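PDB 3TQF: Hpr(Ser) kinase from Coxiella burnetii, which probably phosphorylates a serine of the phosphocarrier protein HPr with ATP and also removes that phosphate. Local coordinates for residues M17-T22 against L97-V102; H93-S98 against I126-I131. One frame throughout, in Å; residues are numbered along the deposited sequence.

Interaction 1. Residues M17-T22 against L97-V102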
loop_
_atom_site.group_PDB
_atom_site.type_symbol
_atom_site.label_atom_id
_atom_site.label_comp_id
_atom_site.label_asym_id
_atom_site.label_seq_id
_atom_site.Cartn_x
_atom_site.Cartn_y
_atom_site.Cartn_z
HETATM N N MSE A 17 21.089 -1.632 6.028
HETATM C CA MSE A 17 21.076 -0.967 7.329
HETATM C C MSE A 17 20.226 -1.732 8.343
HETATM O O MSE A 17 19.034 -1.943 8.133
HETATM C CB MSE A 17 20.480 0.438 7.208
HETATM C CG MSE A 17 21.053 1.321 6.115
HETATM SE SE MSE A 17 22.601 2.311 6.711
HETATM C CE MSE A 17 23.959 0.946 6.402
ATOM N N GLY A 18 20.834 -2.134 9.452
ATOM C CA GLY A 18 20.087 -2.629 10.602
ATOM C C GLY A 18 19.306 -1.497 11.241
ATOM O O GLY A 18 19.891 -0.561 11.776
ATOM N N VAL A 19 17.980 -1.595 11.176
ATOM C CA VAL A 19 17.082 -0.524 11.589
ATOM C C VAL A 19 16.191 -0.982 12.740
ATOM O O VAL A 19 15.491 -1.984 12.622
ATOM C CB VAL A 19 16.185 -0.087 10.417
ATOM C CG1 VAL A 19 15.223 1.018 10.852
ATOM C CG2 VAL A 19 17.046 0.357 9.227
ATOM N N LEU A 20 16.236 -0.240 13.847
ATOM C CA LEU A 20 15.381 -0.483 15.009
ATOM C C LEU A 20 14.108 0.355 14.894
ATOM O O LEU A 20 14.192 1.560 14.696
ATOM C CB LEU A 20 16.115 -0.087 16.293
ATOM C CG LEU A 20 17.423 -0.806 16.636
ATOM C CD1 LEU A 20 18.118 -0.125 17.799
ATOM C CD2 LEU A 20 17.158 -2.259 16.962
ATOM N N ILE A 21 12.940 -0.273 15.024
ATOM C CA ILE A 21 11.658 0.450 14.974
ATOM C C ILE A 21 10.952 0.445 16.331
ATOM O O ILE A 21 10.754 -0.607 16.933
ATOM C CB ILE A 21 10.687 -0.146 13.957
ATOM C CG1 ILE A 21 11.338 -0.278 12.577
ATOM C CG2 ILE A 21 9.461 0.731 13.855
ATOM C CD1 ILE A 21 11.320 0.988 11.785
ATOM N N THR A 22 10.548 1.635 16.769
ATOM C CA THR A 22 9.971 1.865 18.088
ATOM C C THR A 22 8.705 2.715 17.964
ATOM O O THR A 22 8.498 3.384 16.953
ATOM C CB THR A 22 11.020 2.561 19.003
ATOM O OG1 THR A 22 11.566 1.602 19.916
ATOM C CG2 THR A 22 10.421 3.715 19.796
ATOM N N LEU A 97 20.654 2.376 12.511
ATOM C CA LEU A 97 19.677 3.442 12.642
ATOM C C LEU A 97 18.567 3.022 13.588
ATOM O O LEU A 97 18.231 1.843 13.681
ATOM C CB LEU A 97 19.091 3.768 11.268
ATOM C CG LEU A 97 17.991 4.825 11.149
ATOM C CD1 LEU A 97 18.540 6.216 11.402
ATOM C CD2 LEU A 97 17.351 4.738 9.770
ATOM N N SER A 98 18.005 4.006 14.282
ATOM C CA SER A 98 16.871 3.803 15.165
ATOM C C SER A 98 15.768 4.766 14.753
ATOM O O SER A 98 15.944 5.971 14.847
ATOM C CB SER A 98 17.294 4.069 16.607
ATOM O OG SER A 98 16.172 4.266 17.450
ATOM N N ILE A 99 14.645 4.241 14.281
ATOM C CA ILE A 99 13.503 5.078 13.921
ATOM C C ILE A 99 12.433 4.969 14.994
ATOM O O ILE A 99 12.052 3.876 15.399
ATOM C CB ILE A 99 12.898 4.687 12.561
ATOM C CG1 ILE A 99 13.928 4.856 11.445
ATOM C CG2 ILE A 99 11.671 5.537 12.260
ATOM C CD1 ILE A 99 13.471 4.306 10.122
ATOM N N SER A 100 11.957 6.122 15.448
ATOM C CA SER A 100 10.937 6.206 16.479
ATOM C C SER A 100 9.675 6.794 15.859
ATOM O O SER A 100 9.643 7.978 15.529
ATOM C CB SER A 100 11.434 7.085 17.624
ATOM O OG SER A 100 10.522 7.077 18.702
ATOM N N LEU A 101 8.650 5.957 15.690
ATOM C CA LEU A 101 7.394 6.369 15.064
ATOM C C LEU A 101 6.571 7.160 16.057
ATOM O O LEU A 101 6.220 6.646 17.111
ATOM C CB LEU A 101 6.594 5.152 14.603
ATOM C CG LEU A 101 7.239 4.231 13.563
ATOM C CD1 LEU A 101 6.364 3.016 13.350
ATOM C CD2 LEU A 101 7.480 4.961 12.250
ATOM N N VAL A 102 6.262 8.406 15.709
ATOM C CA VAL A 102 5.600 9.339 16.614
ATOM C C VAL A 102 4.287 9.818 16.020
ATOM O O VAL A 102 4.180 9.989 14.809
ATOM C CB VAL A 102 6.491 10.567 16.876
ATOM C CG1 VAL A 102 5.782 11.575 17.775
ATOM C CG2 VAL A 102 7.812 10.135 17.491
#

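Interaction 2. Residues H93-S98 against I126-I131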
loop_
_atom_site.group_PDB
_atom_site.type_symbol
_atom_site.label_atom_id
_atom_site.label_comp_id
_atom_site.label_asym_id
_atom_site.label_seq_id
_atom_site.Cartn_x
_atom_site.Cartn_y
_atom_site.Cartn_z
ATOM N N HIS A 93 22.702 -8.750 12.808
ATOM C CA HIS A 93 23.148 -7.655 11.957
ATOM C C HIS A 93 23.550 -6.471 12.829
ATOM O O HIS A 93 23.068 -6.330 13.949
ATOM C CB HIS A 93 22.028 -7.240 10.996
ATOM C CG HIS A 93 22.495 -6.414 9.838
ATOM N ND1 HIS A 93 22.653 -5.047 9.916
ATOM C CD2 HIS A 93 22.826 -6.761 8.573
ATOM C CE1 HIS A 93 23.070 -4.589 8.751
ATOM N NE2 HIS A 93 23.180 -5.608 7.917
ATOM N N GLU A 94 24.438 -5.625 12.310
ATOM C CA GLU A 94 24.859 -4.412 13.010
ATOM C C GLU A 94 23.702 -3.414 13.059
ATOM O O GLU A 94 22.920 -3.325 12.120
ATOM C CB GLU A 94 26.089 -3.787 12.325
ATOM C CG GLU A 94 26.448 -2.371 12.807
ATOM C CD GLU A 94 27.863 -1.934 12.420
ATOM O OE1 GLU A 94 28.373 -2.384 11.371
ATOM O OE2 GLU A 94 28.463 -1.128 13.169
ATOM N N VAL A 95 23.602 -2.679 14.163
ATOM C CA VAL A 95 22.598 -1.634 14.327
ATOM C C VAL A 95 23.137 -0.353 13.723
ATOM O O VAL A 95 24.180 0.131 14.143
ATOM C CB VAL A 95 22.300 -1.379 15.819
ATOM C CG1 VAL A 95 21.312 -0.223 15.992
ATOM C CG2 VAL A 95 21.777 -2.644 16.480
ATOM N N HIS A 96 22.429 0.197 12.743
ATOM C CA HIS A 96 22.855 1.433 12.076
ATOM C C HIS A 96 21.953 2.628 12.385
ATOM O O HIS A 96 22.430 3.761 12.494
ATOM C CB HIS A 96 22.900 1.220 10.563
ATOM C CG HIS A 96 23.988 0.297 10.120
ATOM N ND1 HIS A 96 25.225 0.748 9.719
ATOM C CD2 HIS A 96 24.029 -1.053 10.022
ATOM C CE1 HIS A 96 25.984 -0.284 9.394
ATOM N NE2 HIS A 96 25.281 -1.389 9.569
ATOM N N LEU A 97 20.654 2.376 12.511
ATOM C CA LEU A 97 19.677 3.442 12.642
ATOM C C LEU A 97 18.567 3.022 13.588
ATOM O O LEU A 97 18.231 1.843 13.681
ATOM C CB LEU A 97 19.091 3.768 11.268
ATOM C CG LEU A 97 17.991 4.825 11.149
ATOM C CD1 LEU A 97 18.540 6.216 11.402
ATOM C CD2 LEU A 97 17.351 4.738 9.770
ATOM N N SER A 98 18.005 4.006 14.282
ATOM C CA SER A 98 16.871 3.803 15.165
ATOM C C SER A 98 15.768 4.766 14.753
ATOM O O SER A 98 15.944 5.971 14.847
ATOM C CB SER A 98 17.294 4.069 16.607
ATOM O OG SER A 98 16.172 4.266 17.450
ATOM N N ILE A 126 27.015 3.432 22.644
ATOM C CA ILE A 126 27.300 3.730 21.245
ATOM C C ILE A 126 26.239 4.686 20.703
ATOM O O ILE A 126 25.054 4.514 20.966
ATOM C CB ILE A 126 27.365 2.434 20.405
ATOM C CG1 ILE A 126 28.631 1.652 20.776
ATOM C CG2 ILE A 126 27.350 2.743 18.916
ATOM C CD1 ILE A 126 28.867 0.415 19.936
ATOM N N ASN A 127 26.680 5.703 19.968
ATOM C CA ASN A 127 25.779 6.677 19.377
ATOM C C ASN A 127 25.140 6.102 18.138
ATOM O O ASN A 127 25.812 5.915 17.127
ATOM C CB ASN A 127 26.523 7.958 18.995
ATOM C CG ASN A 127 26.975 8.751 20.199
ATOM O OD1 ASN A 127 26.712 8.370 21.337
ATOM N ND2 ASN A 127 27.661 9.862 19.956
ATOM N N VAL A 128 23.845 5.814 18.223
ATOM C CA VAL A 128 23.075 5.391 17.069
ATOM C C VAL A 128 22.187 6.559 16.632
ATOM O O VAL A 128 21.439 7.105 17.442
ATOM C CB VAL A 128 22.210 4.170 17.401
ATOM C CG1 VAL A 128 21.344 3.792 16.207
ATOM C CG2 VAL A 128 23.092 3.004 17.826
ATOM N N PRO A 129 22.284 6.966 15.354
ATOM C CA PRO A 129 21.402 8.021 14.862
ATOM C C PRO A 129 19.939 7.636 15.018
ATOM O O PRO A 129 19.585 6.472 14.836
ATOM C CB PRO A 129 21.769 8.139 13.380
ATOM C CG PRO A 129 23.132 7.566 13.261
ATOM C CD PRO A 129 23.305 6.578 14.364
ATOM N N LYS A 130 19.106 8.612 15.359
ATOM C CA LYS A 130 17.702 8.370 15.663
ATOM C C LYS A 130 16.835 9.379 14.932
ATOM O O LYS A 130 17.090 10.576 15.001
ATOM C CB LYS A 130 17.467 8.489 17.167
ATOM C CG LYS A 130 16.120 7.990 17.643
ATOM C CD LYS A 130 15.764 8.608 18.985
ATOM C CE LYS A 130 14.747 7.774 19.752
ATOM N NZ LYS A 130 14.871 7.974 21.231
ATOM N N ILE A 131 15.813 8.895 14.235
ATOM C CA ILE A 131 14.884 9.766 13.533
ATOM C C ILE A 131 13.530 9.687 14.209
ATOM O O ILE A 131 13.071 8.609 14.545
ATOM C CB ILE A 131 14.737 9.362 12.050
ATOM C CG1 ILE A 131 16.095 9.434 11.343
ATOM C CG2 ILE A 131 13.720 10.260 11.348
ATOM C CD1 ILE A 131 16.047 9.068 9.881
#

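Interaction 1. Residues M17-T22 against L97-V102
Five backbone hydrogen bonds join Gly18, Leu20 and Thr22 to Leu97, Ile99 and Leu101, donors alternating between the strands as in any parallel pair. Leu97 O takes Leu20 N at 2.9 Å, and Leu20 O receives Ile99 N at 2.8 Å. Leu101 N closes the series on Thr22 O. Weaker CA-H...O contacts accompany them: Val19 CA-H points at Leu97 O and Ile21 CA-H at Ile99 O.

Apolar packing occupies the face of Val19, Ile21, Leu97 and Ile99. Val19 CG1, anti to its backbone N (chi1 179°), reaches Ile99 CD1 at 3.8 Å, whereas Ile21 runs side by side with Ile99, its CD1 4.1 Å from Ile99 CB. Farther along, Ile21 CG2 meets Leu101 CD1 at 3.9 Å. On the other face Thr22 CG2 rests against Ser100 OG.

Strand 17-23 leads into a probable P-loop (Walker A), consistent with ATP binding. Helix 141-165 covers the Ile99 face through Leu148, and strand 10-14 flanks the Val19 and Ile21 edge, while strand 126-134 lies beyond Ser98 and Ser100.

Interaction 2. Residues H93-S98 against I126-I131
Ser98 sits between Pro129 and Ile131, where the two strands are joined by backbone hydrogen bonds. Its N donates to Pro129 O at 3.0 Å, and its O accepts Ile131 N at the same length. That oxygen also receives a CA-H...O contact from Lys130 CA.

Side chains pack tightly on both faces here. Leu97 CG is anti to the backbone N (chi1 177°); beyond it, CD1 lies against Pro129 O and, 4.0 Å away, Ile131 CG1, the two side chains crossing obliquely. Across the sheet, Val128 CG1 makes several of the contacts: it lies against one face of the peptide joining Leu97 and Ser98, 3.9 Å from Ser98 N, and meets Val95 CG1 at 4.0 Å. The two valines cross at about a right angle, and Leu58 of strand 58-61 touches both.

This is a parallel pairing within the mixed central sheet of the HPr kinase C-terminal domain. The 27 residues between the two segments contain no helix, but they include strand 117-123, the antiparallel neighbour of strand 126-134.

Toward the start of both segments the strands splay, with axes at 34°, and regular pairing gives way to side-chain contact. Pro129 has no N-H to offer, and its ring instead brings CD to 3.5 Å from His96 O. Solvent reaches the contact at Pro129 and at Lys130, both partly exposed; Lys130 CG packs 3.7 Å from Ser98 OG, and the extended chain then leads away from Ser98 to a long, weak ion pair with Glu121, which also takes a weak hydrogen bond from Ser98 OG.

In the fold
Both interactions use strand 92-102, which lies between strands 17-23 and 126-134 in one sheet, and Leu97 and Ser98 are common to the two. Interaction 1 lies nearer the centre of the chain and is held by regular parallel pairing, with aliphatic side chains on its helix-covered face. Interaction 2, also largely buried, has fewer backbone bonds; at its splayed end valine side chains and the proline ring make the contact, and its charged groups lie at partly exposed positions. The strands knit together further: Gly18 O probably accepts a bond from His96 N, and Ser100 N probably donates to Ile131 O. Helix 141-165 touches Leu97, Ile99, Pro129 and Ile131, spanning both contacts.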